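Local coordinates for protein Exo-1,3/1,4-beta-glucanase (Pseudoalteromonas sp., PDB 3RRX) that hydrolyses beta-1,3- and beta-1,4-glucans as an exo-acting glycoside hydrolase of family 3, at residues Val165-Arg170 / Arg240-Ala245; Ser179-Leu184 / Leu593-Ala598; Leu184-Ala189 / Gly246-Ile251; Phe582-Tyr587 / Pro602-Gly607. The protein carries 1 engineered substitution. All blocks are in the same frame, centred on the assembly; numbering follows the deposited sequence.

Contact 1. Residues Val165-Arg170 / Arg240-Ala245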
loop_
_atom_site.group_PDB
_atom_site.type_symbol
_atom_site.label_atom_id
_atom_site.label_comp_id
_atom_site.label_asym_id
_atom_site.label_seq_id
_atom_site.Cartn_x
_atom_site.Cartn_y
_atom_site.Cartn_z
ATOM N N VAL A 165 -0.417 10.989 4.798
ATOM C CA VAL A 165 -0.751 11.289 6.189
ATOM C C VAL A 165 -2.208 11.739 6.167
ATOM O O VAL A 165 -2.520 12.860 5.768
ATOM C CB VAL A 165 0.145 12.421 6.763
ATOM C CG1 VAL A 165 -0.201 12.720 8.231
ATOM C CG2 VAL A 165 1.617 12.053 6.612
ATOM N N VAL A 166 -3.104 10.842 6.555
ATOM C CA VAL A 166 -4.517 11.027 6.265
ATOM C C VAL A 166 -5.229 11.772 7.385
ATOM O O VAL A 166 -5.180 11.357 8.545
ATOM C CB VAL A 166 -5.193 9.673 5.970
ATOM C CG1 VAL A 166 -6.710 9.834 5.815
ATOM C CG2 VAL A 166 -4.580 9.065 4.703
ATOM N N ARG A 167 -5.894 12.863 7.011
ATOM C CA ARG A 167 -6.504 13.791 7.960
ATOM C C ARG A 167 -8.036 13.747 7.962
ATOM O O ARG A 167 -8.670 14.310 8.854
ATOM C CB ARG A 167 -6.020 15.217 7.665
ATOM C CG ARG A 167 -4.507 15.330 7.545
ATOM C CD ARG A 167 -3.819 15.087 8.883
ATOM N NE ARG A 167 -3.958 16.250 9.760
ATOM C CZ ARG A 167 -3.398 16.355 10.960
ATOM N NH1 ARG A 167 -2.676 15.354 11.449
ATOM N NH2 ARG A 167 -3.568 17.460 11.674
ATOM N N ASP A 168 -8.628 13.080 6.972
ATOM C CA ASP A 168 -10.085 12.944 6.885
ATOM C C ASP A 168 -10.394 11.524 6.418
ATOM O O ASP A 168 -10.117 11.173 5.269
ATOM C CB ASP A 168 -10.664 13.976 5.903
ATOM C CG ASP A 168 -12.195 14.052 5.943
ATOM O OD1 ASP A 168 -12.868 13.006 6.081
ATOM O OD2 ASP A 168 -12.730 15.172 5.828
ATOM N N ASP A 169 -10.957 10.712 7.316
ATOM C CA ASP A 169 -11.116 9.276 7.067
ATOM C C ASP A 169 -12.186 8.942 6.038
ATOM O O ASP A 169 -12.377 7.781 5.699
ATOM C CB ASP A 169 -11.402 8.519 8.370
ATOM C CG ASP A 169 -10.260 8.608 9.351
ATOM O OD1 ASP A 169 -9.137 8.950 8.916
ATOM O OD2 ASP A 169 -10.482 8.338 10.552
ATOM N N ARG A 170 -12.872 9.950 5.519
ATOM C CA ARG A 170 -13.831 9.696 4.443
ATOM C C ARG A 170 -13.153 9.235 3.144
ATOM O O ARG A 170 -13.795 8.644 2.273
ATOM C CB ARG A 170 -14.678 10.940 4.186
ATOM C CG ARG A 170 -15.730 11.185 5.291
ATOM C CD ARG A 170 -16.487 12.487 5.061
ATOM N NE ARG A 170 -15.722 13.663 5.460
ATOM C CZ ARG A 170 -16.222 14.898 5.500
ATOM N NH1 ARG A 170 -17.487 15.112 5.167
ATOM N NH2 ARG A 170 -15.466 15.915 5.881
ATOM N N ARG A 240 4.324 21.090 4.115
ATOM C CA ARG A 240 5.646 20.647 4.565
ATOM C C ARG A 240 5.578 19.833 5.864
ATOM O O ARG A 240 6.055 18.698 5.926
ATOM C CB ARG A 240 6.558 21.879 4.769
ATOM C CG ARG A 240 7.999 21.574 5.194
ATOM C CD ARG A 240 8.708 22.862 5.673
ATOM N NE ARG A 240 8.088 23.386 6.894
ATOM C CZ ARG A 240 8.265 24.624 7.359
ATOM N NH1 ARG A 240 9.049 25.475 6.714
ATOM N NH2 ARG A 240 7.659 25.008 8.473
ATOM N N ASP A 241 4.972 20.411 6.894
ATOM C CA ASP A 241 5.050 19.833 8.237
ATOM C C ASP A 241 4.080 18.676 8.482
ATOM O O ASP A 241 4.346 17.804 9.314
ATOM C CB ASP A 241 4.833 20.915 9.288
ATOM C CG ASP A 241 5.951 21.945 9.294
ATOM O OD1 ASP A 241 7.092 21.611 8.899
ATOM O OD2 ASP A 241 5.681 23.082 9.688
ATOM N N ILE A 242 2.953 18.669 7.780
ATOM C CA ILE A 242 2.023 17.553 7.930
ATOM C C ILE A 242 2.193 16.494 6.841
ATOM O O ILE A 242 2.336 15.317 7.146
ATOM C CB ILE A 242 0.560 18.011 7.973
ATOM C CG1 ILE A 242 0.358 19.030 9.101
ATOM C CG2 ILE A 242 -0.377 16.808 8.180
ATOM C CD1 ILE A 242 -1.068 19.494 9.237
ATOM N N HIS A 243 2.190 16.904 5.577
ATOM C CA HIS A 243 2.033 15.927 4.493
ATOM C C HIS A 243 3.328 15.389 3.885
ATOM O O HIS A 243 3.311 14.396 3.145
ATOM C CB HIS A 243 1.086 16.489 3.427
ATOM C CG HIS A 243 -0.304 16.702 3.945
ATOM N ND1 HIS A 243 -1.203 15.666 4.105
ATOM C CD2 HIS A 243 -0.927 17.815 4.402
ATOM C CE1 HIS A 243 -2.329 16.137 4.615
ATOM N NE2 HIS A 243 -2.185 17.438 4.811
ATOM N N SER A 244 4.451 16.020 4.221
ATOM C CA SER A 244 5.726 15.678 3.594
ATOM C C SER A 244 6.662 14.870 4.487
ATOM O O SER A 244 7.734 14.452 4.053
ATOM C CB SER A 244 6.425 16.959 3.126
ATOM O OG SER A 244 5.603 17.643 2.193
ATOM N N ALA A 245 6.246 14.633 5.721
ATOM C CA ALA A 245 7.103 13.988 6.714
ATOM C C ALA A 245 7.673 12.642 6.265
ATOM O O ALA A 245 8.840 12.341 6.522
ATOM C CB ALA A 245 6.351 13.835 8.020
HETATM O O HOH W 1 -1.038 13.137 2.708
#
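A small, largely apolar contact with one bridging water joins Val165 and Arg167, in the loop after strand 157-162, to Ile242 and His243 at the end of helix 236-243; the two segments bury 231 Å² between them. Val165 points toward the helix end, and its CG2 lies 3.4 Å from Ile242 O, a carbonyl oxygen buried here with no polar partner in the model. Its other methyl, CG1, meets Ile242 CG2 at 4.1 Å. Arg167 touches with its aliphatic part: CG sits 3.7 Å from His243 CE1. Bends at chi2 (-68°) and chi3 (-76°) then bring the guanidinium round, one face over Ile242 CG2. That same methyl lies over the centre of the imidazole ring, so it fills the corner between two flat groups whose planes are 81° apart. The polar end of Arg167 serves another partner, NH1 donating to Glu180 O. With an alanine here, Ile242 CG2 would probably lose the cover of the guanidinium, and Glu180 O would be left without that donor. A water completes the contact, accepting from Val165 N at 3.1 Å and lying 2.9 Å from His243 ND1 in a hydrogen bond. The contact thus ties the loop after strand 157-162 to a helix that comes after the neighbouring strand 211-217, within the (alpha/beta)8 barrel and beside the calcium site.

Contact 2. Residues Ser179-Leu184 / Leu593-Ala598. With CA (calcium ion), chain B.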
loop_
_atom_site.group_PDB
_atom_site.type_symbol
_atom_site.label_atom_id
_atom_site.label_comp_id
_atom_site.label_asym_id
_atom_site.label_seq_id
_atom_site.Cartn_x
_atom_site.Cartn_y
_atom_site.Cartn_z
ATOM N N SER A 179 -0.832 6.328 9.374
ATOM C CA SER A 179 -1.272 7.161 10.493
ATOM C C SER A 179 -1.773 8.541 10.075
ATOM O O SER A 179 -1.389 9.072 9.028
ATOM C CB SER A 179 -0.109 7.334 11.485
ATOM O OG SER A 179 -0.490 8.088 12.629
ATOM N N GLU A 180 -2.627 9.127 10.910
ATOM C CA GLU A 180 -2.981 10.542 10.773
ATOM C C GLU A 180 -1.822 11.425 11.245
ATOM O O GLU A 180 -1.806 12.628 10.988
ATOM C CB GLU A 180 -4.227 10.857 11.624
ATOM C CG GLU A 180 -3.982 10.770 13.141
ATOM C CD GLU A 180 -5.272 10.862 13.988
ATOM O OE1 GLU A 180 -6.352 10.464 13.513
ATOM O OE2 GLU A 180 -5.204 11.312 15.147
ATOM N N ASP A 181 -0.876 10.825 11.961
ATOM C CA ASP A 181 0.231 11.548 12.614
ATOM C C ASP A 181 1.495 11.560 11.751
ATOM O O ASP A 181 2.054 10.503 11.473
ATOM C CB ASP A 181 0.549 10.852 13.950
ATOM C CG ASP A 181 1.769 11.444 14.670
ATOM O OD1 ASP A 181 2.151 12.597 14.379
ATOM O OD2 ASP A 181 2.333 10.751 15.551
ATOM N N PRO A 182 1.977 12.757 11.348
ATOM C CA PRO A 182 3.179 12.776 10.504
ATOM C C PRO A 182 4.410 12.163 11.178
ATOM O O PRO A 182 5.230 11.570 10.482
ATOM C CB PRO A 182 3.393 14.267 10.211
ATOM C CG PRO A 182 2.645 14.992 11.291
ATOM C CD PRO A 182 1.472 14.108 11.633
ATOM N N ASP A 183 4.526 12.272 12.501
ATOM C CA ASP A 183 5.693 11.734 13.207
ATOM C C ASP A 183 5.832 10.225 12.999
ATOM O O ASP A 183 6.938 9.711 12.831
ATOM C CB ASP A 183 5.613 12.011 14.710
ATOM C CG ASP A 183 5.711 13.494 15.050
ATOM O OD1 ASP A 183 6.089 14.298 14.170
ATOM O OD2 ASP A 183 5.416 13.850 16.215
ATOM N N LEU A 184 4.706 9.515 13.043
ATOM C CA LEU A 184 4.719 8.065 12.840
ATOM C C LEU A 184 5.080 7.698 11.398
ATOM O O LEU A 184 5.899 6.810 11.155
ATOM C CB LEU A 184 3.369 7.442 13.259
ATOM C CG LEU A 184 3.203 5.920 13.142
ATOM C CD1 LEU A 184 4.420 5.203 13.676
ATOM C CD2 LEU A 184 1.954 5.452 13.905
ATOM N N LEU A 593 -10.969 14.472 12.882
ATOM C CA LEU A 593 -10.590 14.324 14.271
ATOM C C LEU A 593 -9.140 13.882 14.301
ATOM O O LEU A 593 -8.867 12.729 14.004
ATOM C CB LEU A 593 -11.462 13.225 14.881
ATOM C CG LEU A 593 -11.238 12.798 16.328
ATOM C CD1 LEU A 593 -11.661 13.908 17.296
ATOM C CD2 LEU A 593 -12.021 11.522 16.587
ATOM N N ASN A 594 -8.214 14.771 14.661
ATOM C CA ASN A 594 -6.788 14.445 14.614
ATOM C C ASN A 594 -6.032 14.832 15.877
ATOM O O ASN A 594 -6.358 15.833 16.516
ATOM C CB ASN A 594 -6.139 15.118 13.396
ATOM C CG ASN A 594 -6.706 14.608 12.092
ATOM O OD1 ASN A 594 -6.673 13.408 11.833
ATOM N ND2 ASN A 594 -7.250 15.506 11.272
ATOM N N LEU A 595 -5.023 14.041 16.236
ATOM C CA LEU A 595 -4.258 14.327 17.441
ATOM C C LEU A 595 -3.674 15.740 17.325
ATOM O O LEU A 595 -3.345 16.197 16.232
ATOM C CB LEU A 595 -3.147 13.298 17.652
ATOM C CG LEU A 595 -1.797 13.624 17.035
ATOM C CD1 LEU A 595 -0.730 12.625 17.479
ATOM C CD2 LEU A 595 -1.913 13.657 15.512
ATOM N N ASN A 596 -3.562 16.435 18.444
ATOM C CA ASN A 596 -3.071 17.820 18.423
ATOM C C ASN A 596 -4.116 18.840 17.969
ATOM O O ASN A 596 -3.833 20.034 17.933
ATOM C CB ASN A 596 -1.809 17.973 17.552
ATOM C CG ASN A 596 -0.625 17.162 18.064
ATOM O OD1 ASN A 596 -0.535 16.844 19.250
ATOM N ND2 ASN A 596 0.296 16.830 17.163
ATOM N N ASP A 597 -5.310 18.388 17.602
ATOM C CA ASP A 597 -6.381 19.326 17.278
ATOM C C ASP A 597 -6.676 20.215 18.493
ATOM O O ASP A 597 -6.568 19.771 19.636
ATOM C CB ASP A 597 -7.654 18.591 16.850
ATOM C CG ASP A 597 -7.658 18.220 15.367
ATOM O OD1 ASP A 597 -6.681 18.533 14.648
ATOM O OD2 ASP A 597 -8.662 17.627 14.917
ATOM N N ALA A 598 -7.045 21.468 18.241
ATOM C CA ALA A 598 -7.377 22.400 19.317
ATOM C C ALA A 598 -8.529 21.859 20.160
ATOM O O ALA A 598 -8.426 21.764 21.380
ATOM C CB ALA A 598 -7.719 23.776 18.751
HETATM CA CA CA B . -8.012 11.447 12.198
HETATM O O HOH W 2 -9.969 12.419 10.917
HETATM O O HOH W 3 -9.318 9.411 12.502
HETATM O O HOH W 4 -7.466 10.797 9.931
#
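Glu180 and Asn594 approach to 6.7 Å between CA atoms, where the loop leading into helix 182-197 faces a type II beta turn running from Asn594 to Asp597. The contact is a calcium site shared by the N-terminal and C-terminal family 3 domains: Glu180 OE1, Leu593 O, Asn594 OD1 and three waters bind the ion, with Glu180 OE1 at 2.3 Å. These three protein oxygens sit close together without bonding one another, held by the metal. The chain of Glu180, extended beyond CG, carries the carboxylate to the ion. Its second oxygen, OE2, accepts from Leu595 N at 2.9 Å, from above the carboxylate plane, and also bonds Ser583 OG. The carboxylate is therefore fixed through both oxygens. Asn594 turns ND2 to Arg167 O, which orients its amide while OD1 binds calcium. Asp181 is the N-cap of helix 182-197, its OD1 accepting from Asp183 N. With an alanine at Asp181, Asp183 N would probably lose its capping acceptor and Leu595 CD1 its neighbour at CG, the CB contact remaining. The tip of Leu595 approaches obliquely, with Leu595 CD1 3.9 Å from Asp181 CG and Leu595 CD2 4.0 Å from Asp181 CB.

Contact 3. Residues Leu184-Ala189 / Gly246-Ile251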
loop_
_atom_site.group_PDB
_atom_site.type_symbol
_atom_site.label_atom_id
_atom_site.label_comp_id
_atom_site.label_asym_id
_atom_site.label_seq_id
_atom_site.Cartn_x
_atom_site.Cartn_y
_atom_site.Cartn_z
ATOM N N LEU A 184 4.706 9.515 13.043
ATOM C CA LEU A 184 4.719 8.065 12.840
ATOM C C LEU A 184 5.080 7.698 11.398
ATOM O O LEU A 184 5.899 6.810 11.155
ATOM C CB LEU A 184 3.369 7.442 13.259
ATOM C CG LEU A 184 3.203 5.920 13.142
ATOM C CD1 LEU A 184 4.420 5.203 13.676
ATOM C CD2 LEU A 184 1.954 5.452 13.905
ATOM N N VAL A 185 4.479 8.381 10.432
ATOM C CA VAL A 185 4.807 8.104 9.033
ATOM C C VAL A 185 6.298 8.358 8.759
ATOM O O VAL A 185 6.950 7.592 8.040
ATOM C CB VAL A 185 3.898 8.908 8.062
ATOM C CG1 VAL A 185 4.333 8.707 6.614
ATOM C CG2 VAL A 185 2.426 8.502 8.241
ATOM N N LYS A 186 6.840 9.420 9.352
ATOM C CA LYS A 186 8.266 9.741 9.208
ATOM C C LYS A 186 9.142 8.618 9.752
ATOM O O LYS A 186 10.117 8.228 9.116
ATOM C CB LYS A 186 8.592 11.072 9.908
ATOM C CG LYS A 186 10.067 11.477 9.853
ATOM C CD LYS A 186 10.241 12.971 10.095
ATOM C CE LYS A 186 9.850 13.357 11.498
ATOM N NZ LYS A 186 9.795 14.852 11.647
ATOM N N ARG A 187 8.787 8.094 10.925
ATOM C CA ARG A 187 9.517 6.981 11.535
ATOM C C ARG A 187 9.533 5.741 10.642
ATOM O O ARG A 187 10.524 5.021 10.585
ATOM C CB ARG A 187 8.860 6.575 12.863
ATOM C CG ARG A 187 9.376 7.291 14.114
ATOM C CD ARG A 187 8.571 6.849 15.358
ATOM N NE ARG A 187 7.541 7.825 15.702
ATOM C CZ ARG A 187 6.404 7.546 16.334
ATOM N NH1 ARG A 187 6.119 6.304 16.702
ATOM N NH2 ARG A 187 5.544 8.520 16.595
ATOM N N TYR A 188 8.417 5.488 9.966
ATOM C CA TYR A 188 8.238 4.266 9.185
ATOM C C TYR A 188 8.829 4.312 7.775
ATOM O O TYR A 188 9.364 3.312 7.288
ATOM C CB TYR A 188 6.745 3.964 9.042
ATOM C CG TYR A 188 6.132 3.116 10.139
ATOM C CD1 TYR A 188 6.714 3.015 11.396
ATOM C CD2 TYR A 188 4.958 2.410 9.904
ATOM C CE1 TYR A 188 6.132 2.225 12.396
ATOM C CE2 TYR A 188 4.377 1.627 10.886
ATOM C CZ TYR A 188 4.963 1.532 12.124
ATOM O OH TYR A 188 4.371 0.740 13.086
ATOM N N ALA A 189 8.682 5.450 7.102
ATOM C CA ALA A 189 8.910 5.502 5.661
ATOM C C ALA A 189 10.313 5.049 5.283
ATOM O O ALA A 189 10.489 4.275 4.346
ATOM C CB ALA A 189 8.635 6.905 5.115
ATOM N N GLY A 246 6.849 11.825 5.609
ATOM C CA GLY A 246 7.310 10.550 5.083
ATOM C C GLY A 246 8.389 10.713 4.027
ATOM O O GLY A 246 9.262 9.851 3.874
ATOM N N TYR A 247 8.336 11.808 3.272
ATOM C CA TYR A 247 9.336 12.026 2.231
ATOM C C TYR A 247 10.682 12.442 2.809
ATOM O O TYR A 247 11.716 12.198 2.201
ATOM C CB TYR A 247 8.843 13.022 1.170
ATOM C CG TYR A 247 7.934 12.335 0.188
ATOM C CD1 TYR A 247 8.471 11.520 -0.788
ATOM C CD2 TYR A 247 6.548 12.444 0.274
ATOM C CE1 TYR A 247 7.676 10.841 -1.679
ATOM C CE2 TYR A 247 5.720 11.751 -0.637
ATOM C CZ TYR A 247 6.307 10.957 -1.607
ATOM O OH TYR A 247 5.567 10.236 -2.532
ATOM N N PHE A 248 10.673 13.060 3.987
ATOM C CA PHE A 248 11.943 13.460 4.611
ATOM C C PHE A 248 12.796 12.214 4.836
ATOM O O PHE A 248 13.966 12.158 4.450
ATOM C CB PHE A 248 11.702 14.183 5.940
ATOM C CG PHE A 248 10.929 15.465 5.808
ATOM C CD1 PHE A 248 10.813 16.105 4.582
ATOM C CD2 PHE A 248 10.317 16.029 6.913
ATOM C CE1 PHE A 248 10.099 17.298 4.468
ATOM C CE2 PHE A 248 9.601 17.219 6.804
ATOM C CZ PHE A 248 9.489 17.845 5.580
ATOM N N SER A 249 12.196 11.193 5.434
ATOM C CA SER A 249 12.948 9.982 5.731
ATOM C C SER A 249 13.146 9.095 4.498
ATOM O O SER A 249 14.180 8.451 4.367
ATOM C CB SER A 249 12.339 9.223 6.920
ATOM O OG SER A 249 11.066 8.704 6.610
ATOM N N ALA A 250 12.185 9.075 3.575
ATOM C CA ALA A 250 12.340 8.238 2.380
ATOM C C ALA A 250 13.469 8.757 1.492
ATOM O O ALA A 250 14.275 7.979 0.974
ATOM C CB ALA A 250 11.028 8.144 1.592
ATOM N N ILE A 251 13.521 10.073 1.312
ATOM C CA ILE A 251 14.585 10.674 0.524
ATOM C C ILE A 251 15.933 10.532 1.236
ATOM O O ILE A 251 16.951 10.258 0.597
ATOM C CB ILE A 251 14.304 12.164 0.188
ATOM C CG1 ILE A 251 13.092 12.288 -0.753
ATOM C CG2 ILE A 251 15.525 12.789 -0.487
ATOM C CD1 ILE A 251 12.482 13.709 -0.807
#
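Ser249 and Lys186 make the one hydrogen bond between helices 184-189 and 246-251: Ser249 OG donates to Lys186 O at 2.7 Å. The hydroxyl meets that oxygen in the carbonyl plane, on a lone pair, with a C=O...donor angle of 134°. Since chi1 of Ser249 is 67°, OG stands between its backbone N and carbonyl carbon and is presented to the neighbouring helix; it has a further, weak bond with Gly190 N.

The remaining contacts are van der Waals ones, at the centre between small groups. Ala189 CB packs against two neighbouring oxygens of the facing helix, 3.3 Å from Gly246 O and 3.4 Å from Ser249 OG. Val185 CG1 lies against bare backbone, 3.8 Å from Gly246 CA, and a CB on this glycine would come within 3.0 Å of that same methyl, a clash. The missing side chain is consistent with the approach of the CA atoms of Lys186 and Gly246 to 4.3 Å. At the outer margin the aliphatic chain of Lys186 runs past Phe248, its CD at the edge of the ring and near its plane.

The segment axes come within 7.3 Å and run almost parallel, crossing at -17°. Tyr247 turns away from the interface, its OH bonded to Ala214 O of strand 211-217. Such close, nearly parallel helices, each following its own strand of the parallel sheet, are characteristic of the outer layer of an (alpha/beta)8 barrel.

Contact 4. Residues Phe582-Tyr587 / Pro602-Gly607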
loop_
_atom_site.group_PDB
_atom_site.type_symbol
_atom_site.label_atom_id
_atom_site.label_comp_id
_atom_site.label_asym_id
_atom_site.label_seq_id
_atom_site.Cartn_x
_atom_site.Cartn_y
_atom_site.Cartn_z
ATOM N N PHE A 582 -4.922 6.173 14.266
ATOM C CA PHE A 582 -5.943 7.119 13.815
ATOM C C PHE A 582 -6.914 7.316 14.980
ATOM O O PHE A 582 -7.256 6.351 15.667
ATOM C CB PHE A 582 -6.733 6.562 12.608
ATOM C CG PHE A 582 -5.978 6.623 11.294
ATOM C CD1 PHE A 582 -6.242 7.630 10.369
ATOM C CD2 PHE A 582 -5.013 5.683 10.998
ATOM C CE1 PHE A 582 -5.549 7.692 9.164
ATOM C CE2 PHE A 582 -4.315 5.723 9.795
ATOM C CZ PHE A 582 -4.582 6.731 8.874
ATOM N N SER A 583 -7.361 8.546 15.203
ATOM C CA SER A 583 -8.300 8.807 16.297
ATOM C C SER A 583 -9.676 8.214 15.997
ATOM O O SER A 583 -10.149 8.281 14.856
ATOM C CB SER A 583 -8.430 10.308 16.533
ATOM O OG SER A 583 -7.178 10.893 16.845
ATOM N N TRP A 584 -10.331 7.669 17.022
ATOM C CA TRP A 584 -11.638 7.033 16.848
ATOM C C TRP A 584 -12.772 7.977 17.259
ATOM O O TRP A 584 -12.767 8.509 18.371
ATOM C CB TRP A 584 -11.711 5.738 17.668
ATOM C CG TRP A 584 -12.729 4.782 17.130
ATOM C CD1 TRP A 584 -14.090 4.841 17.295
ATOM C CD2 TRP A 584 -12.468 3.625 16.331
ATOM N NE1 TRP A 584 -14.688 3.785 16.644
ATOM C CE2 TRP A 584 -13.710 3.030 16.039
ATOM C CE3 TRP A 584 -11.299 3.037 15.829
ATOM C CZ2 TRP A 584 -13.817 1.869 15.278
ATOM C CZ3 TRP A 584 -11.404 1.894 15.074
ATOM C CH2 TRP A 584 -12.656 1.318 14.799
ATOM N N PRO A 585 -13.743 8.194 16.354
ATOM C CA PRO A 585 -14.794 9.202 16.541
ATOM C C PRO A 585 -15.873 8.805 17.559
ATOM O O PRO A 585 -16.279 7.649 17.631
ATOM C CB PRO A 585 -15.412 9.320 15.143
ATOM C CG PRO A 585 -15.209 7.928 14.544
ATOM C CD PRO A 585 -13.850 7.512 15.047
ATOM N N LYS A 586 -16.330 9.792 18.326
ATOM C CA LYS A 586 -17.407 9.625 19.304
ATOM C C LYS A 586 -18.769 9.990 18.705
ATOM O O LYS A 586 -19.807 9.514 19.159
ATOM C CB LYS A 586 -17.106 10.523 20.506
ATOM C CG LYS A 586 -18.186 10.627 21.548
ATOM C CD LYS A 586 -17.772 11.657 22.596
ATOM C CE LYS A 586 -16.551 11.189 23.374
ATOM N NZ LYS A 586 -16.211 12.109 24.503
ATOM N N TYR A 587 -18.754 10.844 17.686
ATOM C CA TYR A 587 -19.975 11.304 17.034
ATOM C C TYR A 587 -19.879 11.003 15.552
ATOM O O TYR A 587 -18.785 10.942 15.005
ATOM C CB TYR A 587 -20.157 12.811 17.234
ATOM C CG TYR A 587 -20.150 13.240 18.683
ATOM C CD1 TYR A 587 -21.231 12.968 19.510
ATOM C CD2 TYR A 587 -19.069 13.934 19.221
ATOM C CE1 TYR A 587 -21.236 13.360 20.835
ATOM C CE2 TYR A 587 -19.065 14.332 20.549
ATOM C CZ TYR A 587 -20.154 14.040 21.349
ATOM O OH TYR A 587 -20.167 14.425 22.670
ATOM N N PRO A 602 -12.106 12.726 21.064
ATOM C CA PRO A 602 -12.334 11.414 20.441
ATOM C C PRO A 602 -13.006 10.435 21.399
ATOM O O PRO A 602 -12.965 10.642 22.608
ATOM C CB PRO A 602 -10.914 10.925 20.159
ATOM C CG PRO A 602 -10.108 11.518 21.289
ATOM C CD PRO A 602 -10.713 12.888 21.522
ATOM N N LEU A 603 -13.611 9.376 20.868
ATOM C CA LEU A 603 -14.063 8.286 21.721
ATOM C C LEU A 603 -12.841 7.593 22.304
ATOM O O LEU A 603 -12.759 7.359 23.508
ATOM C CB LEU A 603 -14.892 7.273 20.928
ATOM C CG LEU A 603 -15.419 6.098 21.752
ATOM C CD1 LEU A 603 -16.278 6.605 22.914
ATOM C CD2 LEU A 603 -16.214 5.126 20.888
ATOM N N PHE A 604 -11.897 7.248 21.428
ATOM C CA PHE A 604 -10.664 6.605 21.842
ATOM C C PHE A 604 -9.557 7.371 21.139
ATOM O O PHE A 604 -9.577 7.513 19.911
ATOM C CB PHE A 604 -10.617 5.137 21.380
ATOM C CG PHE A 604 -11.778 4.299 21.852
ATOM C CD1 PHE A 604 -11.973 4.050 23.207
ATOM C CD2 PHE A 604 -12.650 3.723 20.935
ATOM C CE1 PHE A 604 -13.040 3.249 23.638
ATOM C CE2 PHE A 604 -13.705 2.930 21.353
ATOM C CZ PHE A 604 -13.904 2.694 22.711
ATOM N N ALA A 605 -8.592 7.858 21.907
ATOM C CA ALA A 605 -7.583 8.756 21.369
ATOM C C ALA A 605 -6.518 8.010 20.570
ATOM O O ALA A 605 -6.330 6.802 20.729
ATOM C CB ALA A 605 -6.936 9.566 22.499
ATOM N N TYR A 606 -5.834 8.746 19.702
ATOM C CA TYR A 606 -4.570 8.287 19.139
ATOM C C TYR A 606 -3.741 7.735 20.289
ATOM O O TYR A 606 -3.633 8.369 21.343
ATOM C CB TYR A 606 -3.834 9.478 18.519
ATOM C CG TYR A 606 -2.467 9.165 17.956
ATOM C CD1 TYR A 606 -2.308 8.826 16.619
ATOM C CD2 TYR A 606 -1.331 9.232 18.757
ATOM C CE1 TYR A 606 -1.057 8.553 16.091
ATOM C CE2 TYR A 606 -0.073 8.966 18.236
ATOM C CZ TYR A 606 0.055 8.623 16.902
ATOM O OH TYR A 606 1.301 8.349 16.382
ATOM N N GLY A 607 -3.160 6.558 20.095
ATOM C CA GLY A 607 -2.363 5.924 21.130
ATOM C C GLY A 607 -3.116 5.030 22.103
ATOM O O GLY A 607 -2.489 4.366 22.926
HETATM O O HOH W 5 -14.293 9.426 25.157
#
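Trp584 O is gripped by two successive backbone N-H groups: Leu603 N donates at 2.8 Å, nearly along the C=O axis, and Phe604 N adds a weak bond at 3.4 Å. In return Trp584 N donates to Phe604 O at 3.0 Å, with an N-H...O angle of 164°. Trp584 and Phe604 thus form a single antiparallel bridge, a hydrogen-bonded pair.

The side chains of Trp584, Leu603 and Phe604 lie alongside one another and point the same way. Phe604 presents its edge to the face of the indole in an offset edge-to-face pair, the centroid of its ring 5.7 Å from that of the five-membered ring and the planes 63° apart. Leu603 CG covers one face of the Phe604 ring, while Leu603 CD2 reaches Trp584 CD1 at 4.2 Å. Because Leu603 and Phe604 both face Trp584, the extra residue makes a classic beta bulge. In the C-terminal domain Trp584 and Phe604 both pack against Leu401 of strand 399-403, an outermost strand of the mixed sheet; Trp584 also touches Trp551 on the adjoining strand.

Polar groups flank the bridge. Ser583 OG bonds Tyr600 OH, which also bonds Tyr606 N, so one hydroxyl ties the two segments. Lys586 forms a salt bridge from NZ to Asp601, and the bend in its chain at chi3 (-66°) carries CE past Pro602 O at 3.7 Å. Pro602 CB, for its part, rests 3.5 Å from Trp584 O.

In the fold
The calcium ion bound in contact 2 is the common reference point. Contact 1 lies on its barrel side, centres 8 Å apart; bonds from Arg167 to both calcium-site segments put it in the second shell, its side chain about 6 Å from the ion, and Val165 CG1 packs 3.2 Å from Glu180 O. Contact 4 lies on the C-terminal-domain side, its centre 11 Å from that of contact 2. Phe582 of contact 4 reaches both neighbours, its CE2 3.4 Å from Ser179 CA and its CD1 3.5 Å from Asp169 OD1. Contact 3 shares helix 182-197 with contact 2 and continues along the outer helices of the barrel; Val185, whose side chain is about 12 Å from the ion, also touches Val165 of contact 1.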